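Local coordinates for protein rutinosidase (Aspergillus niger, PDB 6I1A) that hydrolyses glycosidic bonds as a secreted rutinosidase of glycosyl hydrolase family 5 and probably also removes glucose from beta-1,3-glucans, at residues S13-W17 with R18-G22; Q249-E252 with G253-P256; Y283-A286 with D287-K291; L314-R317 with K318-V321; Y357-Y360 with E361-I364. One frame throughout, in Å; residues are numbered along the deposited sequence.

Contact 1: S13-W17 with R18-G22. With EDO (1,2-ethanediol), chain J.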
# COMPACT_ATOMS: atom_id res chain seq x y z
N SER A 13 22.28 -28.23 -18.14
CA SER A 13 22.59 -26.90 -18.74
C SER A 13 21.38 -25.96 -18.66
O SER A 13 21.60 -24.78 -18.81
CB SER A 13 23.06 -27.05 -20.15
OG SER A 13 22.15 -27.88 -20.86
N TYR A 14 20.17 -26.44 -18.35
CA TYR A 14 19.01 -25.53 -18.14
C TYR A 14 19.14 -24.89 -16.76
O TYR A 14 19.72 -25.44 -15.82
CB TYR A 14 17.66 -26.24 -18.27
CG TYR A 14 17.35 -26.67 -19.67
CD1 TYR A 14 17.85 -27.86 -20.23
CD2 TYR A 14 16.53 -25.92 -20.49
CE1 TYR A 14 17.53 -28.26 -21.52
CE2 TYR A 14 16.25 -26.28 -21.80
CZ TYR A 14 16.70 -27.49 -22.33
OH TYR A 14 16.38 -27.79 -23.62
N ILE A 15 18.53 -23.73 -16.57
CA ILE A 15 18.70 -23.09 -15.24
C ILE A 15 17.59 -23.51 -14.30
O ILE A 15 16.42 -23.81 -14.73
CB ILE A 15 18.86 -21.57 -15.36
CG1 ILE A 15 17.54 -20.89 -15.65
CG2 ILE A 15 19.95 -21.22 -16.39
CD1 ILE A 15 17.60 -19.39 -15.27
N ASP A 16 17.95 -23.53 -13.03
CA ASP A 16 17.04 -23.73 -11.92
C ASP A 16 16.88 -22.37 -11.25
O ASP A 16 17.81 -21.90 -10.66
CB ASP A 16 17.57 -24.75 -10.93
CG ASP A 16 16.62 -25.04 -9.81
OD1 ASP A 16 15.65 -24.34 -9.61
OD2 ASP A 16 16.88 -26.04 -9.09
N TRP A 17 15.74 -21.72 -11.46
CA TRP A 17 15.55 -20.37 -10.88
C TRP A 17 15.67 -20.40 -9.36
O TRP A 17 15.69 -19.32 -8.74
CB TRP A 17 14.21 -19.79 -11.33
CG TRP A 17 14.33 -19.04 -12.63
CD1 TRP A 17 13.94 -19.44 -13.88
CD2 TRP A 17 14.86 -17.72 -12.80
NE1 TRP A 17 14.24 -18.50 -14.81
CE2 TRP A 17 14.76 -17.40 -14.17
CE3 TRP A 17 15.43 -16.75 -11.93
CZ2 TRP A 17 15.24 -16.20 -14.70
CZ3 TRP A 17 15.87 -15.55 -12.46
CH2 TRP A 17 15.72 -15.25 -13.83
N ARG A 18 15.58 -21.56 -8.69
CA ARG A 18 15.76 -21.60 -7.23
C ARG A 18 17.21 -21.33 -6.84
O ARG A 18 17.43 -20.94 -5.67
CB ARG A 18 15.26 -22.95 -6.66
CG ARG A 18 13.76 -23.09 -6.71
CD ARG A 18 13.29 -24.52 -6.34
NE ARG A 18 11.86 -24.72 -6.60
CZ ARG A 18 10.94 -24.17 -5.88
NH1 ARG A 18 11.26 -23.46 -4.80
NH2 ARG A 18 9.65 -24.36 -6.16
N THR A 19 18.15 -21.61 -7.70
CA THR A 19 19.58 -21.42 -7.37
C THR A 19 20.20 -20.30 -8.19
O THR A 19 21.26 -19.77 -7.78
CB THR A 19 20.33 -22.75 -7.51
OG1 THR A 19 20.30 -23.23 -8.84
CG2 THR A 19 19.73 -23.77 -6.58
N PHE A 20 19.67 -20.01 -9.36
CA PHE A 20 20.26 -19.00 -10.29
C PHE A 20 20.10 -17.62 -9.67
O PHE A 20 19.04 -17.25 -9.17
CB PHE A 20 19.55 -19.11 -11.63
CG PHE A 20 20.01 -18.10 -12.64
CD1 PHE A 20 21.14 -18.32 -13.39
CD2 PHE A 20 19.32 -16.91 -12.82
CE1 PHE A 20 21.60 -17.38 -14.31
CE2 PHE A 20 19.76 -15.99 -13.75
CZ PHE A 20 20.89 -16.22 -14.50
N LYS A 21 21.14 -16.81 -9.78
CA LYS A 21 21.15 -15.39 -9.39
C LYS A 21 21.69 -14.59 -10.56
O LYS A 21 22.60 -15.02 -11.26
CB LYS A 21 22.00 -15.15 -8.18
CG LYS A 21 21.45 -15.84 -6.92
CD LYS A 21 20.84 -14.92 -5.93
CE LYS A 21 20.94 -15.45 -4.51
NZ LYS A 21 19.71 -15.17 -3.74
N GLY A 22 21.08 -13.45 -10.83
CA GLY A 22 21.65 -12.58 -11.85
C GLY A 22 21.10 -11.19 -11.78
O GLY A 22 19.97 -10.96 -11.37
C1 EDO J . 11.94 -23.16 -10.64
O1 EDO J . 10.84 -23.12 -9.82
C2 EDO J . 12.49 -24.57 -10.79
O2 EDO J . 13.01 -25.12 -9.56

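Contact 2: Q249-E252 with G253-P256. With EDO (1,2-ethanediol), chain P.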
# COMPACT_ATOMS: atom_id res chain seq x y z
N GLN A 249 2.45 -14.49 -2.52
CA GLN A 249 1.66 -15.34 -1.63
C GLN A 249 0.25 -15.57 -2.16
O GLN A 249 -0.37 -16.61 -1.92
CB GLN A 249 1.55 -14.71 -0.22
CG GLN A 249 2.85 -14.08 0.35
CD GLN A 249 3.35 -12.73 -0.09
OE1 GLN A 249 4.17 -12.59 -0.99
NE2 GLN A 249 3.16 -11.67 0.73
N TYR A 250 -0.33 -14.58 -2.87
CA TYR A 250 -1.68 -14.68 -3.42
C TYR A 250 -1.78 -15.85 -4.37
O TYR A 250 -2.87 -16.47 -4.47
CB TYR A 250 -2.07 -13.38 -4.14
CG TYR A 250 -3.41 -13.36 -4.79
CD1 TYR A 250 -4.52 -12.92 -4.12
CD2 TYR A 250 -3.59 -13.68 -6.15
CE1 TYR A 250 -5.77 -12.89 -4.72
CE2 TYR A 250 -4.80 -13.61 -6.76
CZ TYR A 250 -5.91 -13.27 -6.04
OH TYR A 250 -7.08 -13.19 -6.70
N TRP A 251 -0.73 -16.09 -5.15
CA TRP A 251 -0.77 -17.09 -6.24
C TRP A 251 -0.14 -18.43 -5.83
O TRP A 251 -0.30 -19.40 -6.53
CB TRP A 251 0.00 -16.58 -7.47
CG TRP A 251 -0.45 -15.26 -8.02
CD1 TRP A 251 0.17 -14.06 -7.91
CD2 TRP A 251 -1.55 -15.06 -8.92
NE1 TRP A 251 -0.53 -13.09 -8.62
CE2 TRP A 251 -1.57 -13.69 -9.26
CE3 TRP A 251 -2.56 -15.91 -9.38
CZ2 TRP A 251 -2.53 -13.16 -10.11
CZ3 TRP A 251 -3.50 -15.37 -10.23
CH2 TRP A 251 -3.49 -14.03 -10.59
N GLU A 252 0.63 -18.44 -4.75
CA GLU A 252 1.43 -19.65 -4.33
C GLU A 252 0.60 -20.94 -4.25
O GLU A 252 1.14 -21.98 -4.72
CB GLU A 252 2.07 -19.40 -2.95
CG GLU A 252 3.31 -18.60 -3.08
CD GLU A 252 3.96 -18.32 -1.73
OE1 GLU A 252 3.54 -18.91 -0.74
OE2 GLU A 252 4.93 -17.57 -1.74
N GLY A 253 -0.58 -20.84 -3.66
CA GLY A 253 -1.46 -22.00 -3.44
C GLY A 253 -1.99 -22.53 -4.73
O GLY A 253 -2.56 -23.65 -4.73
N ASP A 254 -1.83 -21.85 -5.87
CA ASP A 254 -2.45 -22.29 -7.14
C ASP A 254 -1.58 -23.21 -7.97
O ASP A 254 -2.05 -23.72 -8.99
CB ASP A 254 -2.77 -21.06 -8.02
CG ASP A 254 -3.83 -20.16 -7.43
OD1 ASP A 254 -4.79 -20.70 -6.78
OD2 ASP A 254 -3.74 -18.92 -7.64
N PHE A 255 -0.30 -23.43 -7.59
CA PHE A 255 0.63 -24.26 -8.32
C PHE A 255 1.35 -25.20 -7.37
O PHE A 255 1.78 -24.79 -6.31
CB PHE A 255 1.70 -23.39 -9.01
CG PHE A 255 1.10 -22.35 -9.91
CD1 PHE A 255 0.81 -21.11 -9.44
CD2 PHE A 255 0.87 -22.65 -11.24
CE1 PHE A 255 0.26 -20.15 -10.28
CE2 PHE A 255 0.35 -21.68 -12.08
CZ PHE A 255 0.05 -20.45 -11.59
N PRO A 256 1.51 -26.48 -7.75
CA PRO A 256 2.38 -27.39 -7.01
C PRO A 256 3.84 -26.91 -7.05
O PRO A 256 4.26 -26.39 -8.06
CB PRO A 256 2.26 -28.78 -7.67
CG PRO A 256 1.53 -28.50 -8.94
CD PRO A 256 0.83 -27.15 -8.86
C1 EDO P . 2.48 -8.78 3.26
O1 EDO P . 3.64 -9.65 3.33
C2 EDO P . 1.26 -9.60 3.39
O2 EDO P . 1.35 -10.89 2.78
O HOH W 1 -2.02 -18.83 -2.37

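Contact 3: Y283-A286 with D287-K291. With EDO (1,2-ethanediol), chain P.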
# COMPACT_ATOMS: atom_id res chain seq x y z
N TYR A 283 12.10 2.03 1.24
CA TYR A 283 10.96 1.55 0.39
C TYR A 283 11.38 0.28 -0.34
O TYR A 283 10.58 -0.69 -0.50
CB TYR A 283 10.48 2.62 -0.57
CG TYR A 283 9.59 3.65 0.07
CD1 TYR A 283 10.09 4.76 0.71
CD2 TYR A 283 8.22 3.48 0.07
CE1 TYR A 283 9.28 5.66 1.37
CE2 TYR A 283 7.38 4.40 0.69
CZ TYR A 283 7.91 5.51 1.31
OH TYR A 283 7.11 6.41 1.99
N ILE A 284 12.62 0.23 -0.83
CA ILE A 284 13.15 -0.98 -1.49
C ILE A 284 13.14 -2.14 -0.49
O ILE A 284 12.70 -3.28 -0.81
CB ILE A 284 14.57 -0.68 -2.04
CG1 ILE A 284 14.47 0.21 -3.28
CG2 ILE A 284 15.37 -1.93 -2.37
CD1 ILE A 284 15.79 0.82 -3.73
N LEU A 285 13.69 -1.91 0.71
CA LEU A 285 13.74 -2.99 1.70
C LEU A 285 12.31 -3.42 2.09
O LEU A 285 12.08 -4.63 2.26
CB LEU A 285 14.54 -2.54 2.93
CG LEU A 285 14.71 -3.58 4.04
CD1 LEU A 285 15.42 -4.81 3.51
CD2 LEU A 285 15.48 -2.98 5.21
N ALA A 286 11.35 -2.51 2.19
CA ALA A 286 9.96 -2.86 2.52
C ALA A 286 9.39 -3.83 1.46
O ALA A 286 8.76 -4.87 1.79
CB ALA A 286 9.10 -1.62 2.68
N ASP A 287 9.62 -3.53 0.20
CA ASP A 287 9.15 -4.40 -0.88
C ASP A 287 9.80 -5.76 -0.75
O ASP A 287 9.15 -6.81 -0.92
CB ASP A 287 9.46 -3.77 -2.25
CG ASP A 287 8.55 -2.61 -2.62
OD1 ASP A 287 7.46 -2.45 -1.99
OD2 ASP A 287 8.90 -1.89 -3.55
N ALA A 288 11.11 -5.81 -0.54
CA ALA A 288 11.79 -7.09 -0.48
C ALA A 288 11.30 -7.91 0.73
O ALA A 288 11.14 -9.16 0.65
CB ALA A 288 13.30 -6.94 -0.38
N ARG A 289 11.14 -7.28 1.88
CA ARG A 289 10.74 -7.98 3.10
C ARG A 289 9.32 -8.51 3.01
O ARG A 289 9.07 -9.64 3.53
CB ARG A 289 10.86 -7.12 4.35
CG ARG A 289 12.31 -6.85 4.71
CD ARG A 289 12.51 -6.27 6.09
NE ARG A 289 11.92 -4.94 6.21
CZ ARG A 289 12.35 -4.04 7.06
NH1 ARG A 289 13.32 -4.29 7.90
NH2 ARG A 289 11.78 -2.85 7.07
N GLU A 290 8.40 -7.79 2.35
CA GLU A 290 6.96 -8.16 2.43
C GLU A 290 6.45 -8.72 1.11
O GLU A 290 5.31 -9.27 1.14
CB GLU A 290 6.12 -6.95 2.81
CG GLU A 290 6.67 -6.14 3.96
CD GLU A 290 6.95 -6.89 5.25
OE1 GLU A 290 6.47 -8.03 5.45
OE2 GLU A 290 7.72 -6.33 6.11
N LYS A 291 7.16 -8.59 -0.01
CA LYS A 291 6.59 -8.90 -1.34
C LYS A 291 7.48 -9.92 -2.05
O LYS A 291 7.56 -9.83 -3.31
CB LYS A 291 6.40 -7.63 -2.18
CG LYS A 291 5.58 -6.57 -1.46
CD LYS A 291 5.45 -5.25 -2.24
CE LYS A 291 4.78 -4.19 -1.42
NZ LYS A 291 4.72 -2.85 -2.08
C1 EDO P . 2.48 -8.78 3.26
O1 EDO P . 3.64 -9.65 3.33
C2 EDO P . 1.26 -9.60 3.39
O2 EDO P . 1.35 -10.89 2.78
O HOH W 2 7.77 -0.06 -0.63

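Contact 4: L314-R317 with K318-V321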
# COMPACT_ATOMS: atom_id res chain seq x y z
N LEU A 314 20.13 13.78 -7.89
CA LEU A 314 21.13 13.09 -8.70
C LEU A 314 22.25 12.49 -7.89
O LEU A 314 22.92 11.54 -8.31
CB LEU A 314 21.63 14.08 -9.75
CG LEU A 314 20.56 14.62 -10.70
CD1 LEU A 314 21.08 15.80 -11.50
CD2 LEU A 314 20.12 13.54 -11.64
N ALA A 315 22.57 13.15 -6.74
CA ALA A 315 23.71 12.75 -5.93
C ALA A 315 23.55 11.32 -5.36
O ALA A 315 24.57 10.71 -5.09
CB ALA A 315 23.87 13.77 -4.79
N LEU A 316 22.32 10.86 -5.16
CA LEU A 316 22.08 9.58 -4.48
C LEU A 316 21.80 8.47 -5.50
O LEU A 316 21.45 7.42 -5.04
CB LEU A 316 20.92 9.74 -3.50
CG LEU A 316 21.24 10.53 -2.21
CD1 LEU A 316 20.00 10.78 -1.39
CD2 LEU A 316 22.28 9.80 -1.41
N ARG A 317 21.97 8.71 -6.76
CA ARG A 317 21.62 7.68 -7.78
C ARG A 317 22.49 6.47 -7.60
O ARG A 317 21.99 5.31 -7.61
CB ARG A 317 21.75 8.22 -9.20
CG ARG A 317 20.68 9.22 -9.56
CD ARG A 317 20.91 9.75 -10.96
NE ARG A 317 22.15 10.53 -11.05
CZ ARG A 317 22.72 10.90 -12.18
NH1 ARG A 317 22.17 10.63 -13.36
NH2 ARG A 317 23.84 11.61 -12.13
N LYS A 318 23.80 6.65 -7.42
CA LYS A 318 24.69 5.46 -7.27
C LYS A 318 24.31 4.66 -6.02
O LYS A 318 24.16 3.43 -6.12
CB LYS A 318 26.17 5.86 -7.23
CG LYS A 318 27.14 4.72 -6.96
CD LYS A 318 28.60 5.12 -7.07
CE LYS A 318 29.54 3.94 -6.91
NZ LYS A 318 30.96 4.37 -6.88
N ARG A 319 24.14 5.34 -4.89
CA ARG A 319 23.77 4.67 -3.62
C ARG A 319 22.45 3.91 -3.79
O ARG A 319 22.37 2.77 -3.33
CB ARG A 319 23.67 5.72 -2.51
CG ARG A 319 23.12 5.19 -1.19
CD ARG A 319 21.63 5.45 -1.05
NE ARG A 319 21.33 6.04 0.24
CZ ARG A 319 20.25 6.75 0.53
NH1 ARG A 319 19.33 6.98 -0.39
NH2 ARG A 319 20.09 7.23 1.75
N ASN A 320 21.47 4.53 -4.46
CA ASN A 320 20.12 3.95 -4.66
C ASN A 320 20.17 2.74 -5.60
O ASN A 320 19.52 1.73 -5.28
CB ASN A 320 19.11 5.02 -5.07
CG ASN A 320 18.71 5.90 -3.90
OD1 ASN A 320 18.80 5.48 -2.75
ND2 ASN A 320 18.26 7.11 -4.18
N VAL A 321 20.88 2.84 -6.72
CA VAL A 321 20.96 1.66 -7.65
C VAL A 321 21.64 0.51 -6.93
O VAL A 321 21.17 -0.65 -6.98
CB VAL A 321 21.71 1.97 -8.96
CG1 VAL A 321 21.88 0.73 -9.83
CG2 VAL A 321 21.03 3.02 -9.73
O HOH W 3 25.19 9.22 -7.78
O HOH W 4 25.15 8.04 -4.60

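Contact 5: Y357-Y360 with E361-I364. With EDO (1,2-ethanediol), chain L.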
# COMPACT_ATOMS: atom_id res chain seq x y z
N TYR A 357 17.50 9.05 -14.34
CA TYR A 357 17.16 8.02 -13.35
C TYR A 357 16.77 6.70 -14.02
O TYR A 357 16.78 5.72 -13.29
CB TYR A 357 16.00 8.47 -12.44
CG TYR A 357 16.34 9.76 -11.69
CD1 TYR A 357 16.07 11.00 -12.24
CD2 TYR A 357 16.96 9.71 -10.44
CE1 TYR A 357 16.37 12.17 -11.54
CE2 TYR A 357 17.29 10.86 -9.74
CZ TYR A 357 16.98 12.07 -10.31
OH TYR A 357 17.29 13.20 -9.58
N TRP A 358 16.46 6.68 -15.30
CA TRP A 358 15.91 5.47 -15.99
C TRP A 358 16.85 4.88 -17.04
O TRP A 358 16.43 3.89 -17.67
CB TRP A 358 14.56 5.82 -16.60
CG TRP A 358 13.47 6.13 -15.65
CD1 TRP A 358 13.27 7.31 -15.01
CD2 TRP A 358 12.41 5.26 -15.24
NE1 TRP A 358 12.13 7.23 -14.24
CE2 TRP A 358 11.59 5.95 -14.35
CE3 TRP A 358 12.11 3.91 -15.53
CZ2 TRP A 358 10.45 5.38 -13.77
CZ3 TRP A 358 10.99 3.36 -14.96
CH2 TRP A 358 10.15 4.05 -14.10
N CYS A 359 18.06 5.41 -17.25
CA CYS A 359 18.98 4.92 -18.29
C CYS A 359 20.09 4.12 -17.67
O CYS A 359 21.04 4.69 -17.06
CB CYS A 359 19.52 6.07 -19.10
SG CYS A 359 20.51 5.45 -20.48
N TYR A 360 20.04 2.81 -17.75
CA TYR A 360 21.07 1.99 -17.11
C TYR A 360 22.45 2.19 -17.74
O TYR A 360 23.45 2.11 -17.06
CB TYR A 360 20.68 0.51 -17.16
CG TYR A 360 21.33 -0.32 -16.11
CD1 TYR A 360 20.82 -0.38 -14.83
CD2 TYR A 360 22.52 -1.01 -16.33
CE1 TYR A 360 21.39 -1.17 -13.85
CE2 TYR A 360 23.10 -1.81 -15.37
CZ TYR A 360 22.53 -1.91 -14.10
OH TYR A 360 23.06 -2.70 -13.12
N GLU A 361 22.53 2.41 -19.06
CA GLU A 361 23.84 2.58 -19.73
C GLU A 361 24.51 3.84 -19.15
O GLU A 361 25.74 3.80 -19.01
CB GLU A 361 23.68 2.70 -21.23
CG GLU A 361 23.36 1.35 -21.88
CD GLU A 361 23.43 1.37 -23.39
OE1 GLU A 361 23.42 2.46 -23.95
OE2 GLU A 361 23.27 0.33 -23.97
N THR A 362 23.73 4.85 -18.80
CA THR A 362 24.32 6.07 -18.16
C THR A 362 25.01 5.65 -16.88
O THR A 362 26.15 6.09 -16.57
CB THR A 362 23.25 7.10 -17.88
OG1 THR A 362 22.79 7.61 -19.14
CG2 THR A 362 23.76 8.23 -17.02
N PHE A 363 24.37 4.82 -16.05
CA PHE A 363 25.00 4.37 -14.79
C PHE A 363 26.33 3.67 -15.05
O PHE A 363 27.31 3.78 -14.30
CB PHE A 363 24.07 3.43 -14.02
CG PHE A 363 22.73 4.00 -13.68
CD1 PHE A 363 22.49 5.34 -13.52
CD2 PHE A 363 21.65 3.14 -13.47
CE1 PHE A 363 21.27 5.84 -13.12
CE2 PHE A 363 20.42 3.64 -13.09
CZ PHE A 363 20.23 4.98 -12.89
N ILE A 364 26.38 2.79 -16.06
CA ILE A 364 27.61 2.07 -16.39
C ILE A 364 28.70 3.12 -16.77
O ILE A 364 29.83 2.99 -16.27
CB ILE A 364 27.36 1.07 -17.53
CG1 ILE A 364 26.38 -0.02 -17.05
CG2 ILE A 364 28.67 0.44 -17.95
CD1 ILE A 364 25.96 -1.03 -18.14
C1 EDO L . 25.23 -5.16 -12.81
O1 EDO L . 25.18 -4.02 -13.56
C2 EDO L . 25.92 -5.01 -11.52
O2 EDO L . 25.74 -6.23 -10.76

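Contact 1: S13-W17 with R18-G22
D16 reaches over the turn to R18, T19 and F20 with both its carbonyl and its carboxylate, while I15 and W17 close on the F20 ring.

The polar part centres on D16 O, which takes two backbone donors. F20 N lies 3.0 Å from D16 O, close to the direction in which the carbonyl points, whereas T19 N approaches the same oxygen from well above the carbonyl plane. The side chain of D16 adds a third bond: with CG anti to the backbone N (chi1 -177°), the carboxylate folds back over the turn and OD1 accepts from R18 N at 2.9 Å, from above the carboxylate plane, closing an Asx turn. OD1 also receives a bond from O2 of a bound 1,2-ethanediol, 2.8 Å away, so two donors grip this one oxygen. The guanidinium of R18 leads away from the turn to the carbonyls of K296 and A257.

The apolar part is built on F20. CD1 of I15 stands over one face of its ring, 3.8 Å from F20 CG, a CH-pi contact. The ring edge of F20 turns to the face of W17, a T-shaped pair with planes at 77°, in which F20 CD2 comes within 3.7 Å of W17 CZ3. I15 CD1 and F20 CD2 lie over the same face of the indole.

W17 is the buried member: its NE1 bonds T188 OG1 at strand 187-190, and its ring meets F300 of strand 299-308 edge-to-face. The turn thus packs the N-terminal segment against ends of barrel strands just before the chain enters strand 22-26.

Contact 2: Q249-E252 with G253-P256
Chi1 of W251 (-56°) sets its indole beside the backbone N, and chi1 of D254 (-66°) does the same for the carboxylate, folding it back toward the tryptophan. OD2 of D254 then comes 3.7 Å from W251 CE3, with ring and carboxylate planes well turned against each other. CB of D254 lies 3.3 Å from W251 O.

That carbonyl is the hub of the turn. It accepts from D254 N at 3.0 Å, W251 O being approached from well above the carbonyl plane along a fairly straight N-H (160°). The ring of F255 brings its edge to the same oxygen, CD1 standing 3.6 Å from W251 O. One residue on, E252 to F255 form a type I beta turn that takes the chain out of the helix. A water joins the last turn of helix to the exit, donating to Q249 O and accepting from G253 N, 2.8 Å from each. Within the helix, CD2 of Y250 sits over the centre of one indole face of W251.

Outside bonds fix the groups further. NE1 of W251 bonds G243 O and E252 OE1 bonds T294 OG1, while NZ of K296 serves the carbonyls of both E252 and F255. The short helix 248-252 and its exit turn lie between helix 213-233, whose A216 and L220 meet W251, D254 and F255, and strand 261-269, where F263 and L261 back the two rings.

Contact 3: Y283-A286 with D287-K291
L285 and R289 meet one turn apart along the helix, the leucine lying against the arginine side chain. CD2 of L285 stands over one face of the guanidinium, 3.7 Å from R289 NH1 and displaced toward the rim, while L285 CD1 rests 3.9 Å from the methylene carbon R289 CG. The leucine gets there because its CG is anti to the backbone N (chi1 -178°); the arginine bends at chi3 (-65°), laying its flat end across the leucine branch.

Four successive helical bonds hold this pair in step, from D287, A288, R289 and E290 N to the carbonyls four residues earlier. The one between R289 N and L285 O, at 2.8 Å, ties the two residues directly.

On another side of the helix K291 NZ makes a salt bridge to D287 OD1, 2.8 Å long, on the syn side but tilted well out of the carboxylate plane. The other oxygen, D287 OD2, bonds the hydroxyl of Y269, and a water bridges Y283 O to D287 OD1, weakly at the latter. K291 leaves helical geometry, yet its N still bonds D287 O.

Farther out, R289 and E290 exchange reciprocal salt bridges with E290 and R289 of the second subunit. With its guanidinium covered by L285 on one face and bound to that carboxylate, R289 is probably restrained in place, and its charge likely offsets some of the repulsion between the closely placed E290 carboxylates of the two subunits.

Contact 4: L314-R317 with K318-V321
L316 O and R317 O open the i to i+4 bonding of the helix that starts here. N320 N lies 2.9 Å from L316 O, tilted somewhat from the carbonyl plane, and V321 N is 2.9 Å from R317 O in a nearly straight bond (170°). L316 is the N-cap residue, and a leucine side chain offers no acceptor to the first amides; waters do that work. One water accepts from K318 N at 2.9 Å and donates a longer bond to L314 O. A second accepts from R319 N and donates to A315 O, 2.8 Å away, so both amides are answered through solvent by carbonyls of the preceding turn.

L314 O also serves R317, whose chain bends at chi3 (-65°) and swings NE back to 3.0 Å from L314 O. This bond lies in the carbonyl plane, on a lone pair, and in the guanidinium plane as well. CD2 of L314 covers one face of the same guanidinium, and R317 NH1 goes on to D356 O.

R319 is bent twice along its chain and runs alongside L316, whose CD2 lies over one guanidinium face, 4.1 Å from R319 CZ. Its NH1 donates to N320 OD1 at 2.8 Å, and its NH2 makes a salt bridge with E278. ND2 of N320 finds S277 O.

Water therefore does the capping at K318 and R319, while the side-chain bonds fix the arginines beside it. Two arginines near a helix N terminus would be expected to sit unfavourably with the helix dipole, a cost that the E278 carboxylate and the carbonyls they bond probably offset.

Contact 5: Y357-Y360 with E361-I364
Y360 runs from the first turn of a helix into F363 and I364. Its CB lies beside the next peptide, as the chain dictates, and with CG anti to the backbone N (chi1 -157°) the ring swings across the phenylalanine. On one side CD1 meets F363 CD2 at 3.9 Å, in an offset edge-to-face pair: the F363 edge turns to the Y360 face, planes at 69°. On the other side CD2 packs on I364 CD1, also 3.9 Å away, near the plane of the tyrosine ring. CE2 and CZ pass O1 of a bound 1,2-ethanediol, which lies in the ring plane, and at the tip OH stands 2.5 Å from that O1.

F363 is held from the backbone side too. C359 O sits over the centre of one face of its ring, and Y357 O approaches at the edge, 3.6 Å from F363 CZ. Of the helical bonds, I364 N to Y360 O (3.2 Å) is sound, whereas F363 N to C359 O is weak.

C359 SG accepts from T362 N, 3.7 Å away: a side-chain N-cap, here made weakly by a thiol sulfur. The aromatic side chains of this helix start cluster with Y337, F369 and Y368 against the outside of the TIM barrel.

Overall arrangement
Every contact is a local turn or helix segment, and the five follow in series, with none nested or crossing. Contact 1 is the turn that delivers the chain into strand 22-26. Contact 2 ends helix 248-252 and leads toward strand 261-269; contact 3 follows on helix 280-290, the helix of the crossover to strand 299-308. These two share an ethanediol and touch through Q249 and E290, and both reach the second subunit. Contact 4 opens helix 317-331 and packs on contact 3 where I284 meets N320. Contact 5, about 11 Å from contact 4 between centres, joins it through Y357 and F363, tying the C-terminal helices to the barrel.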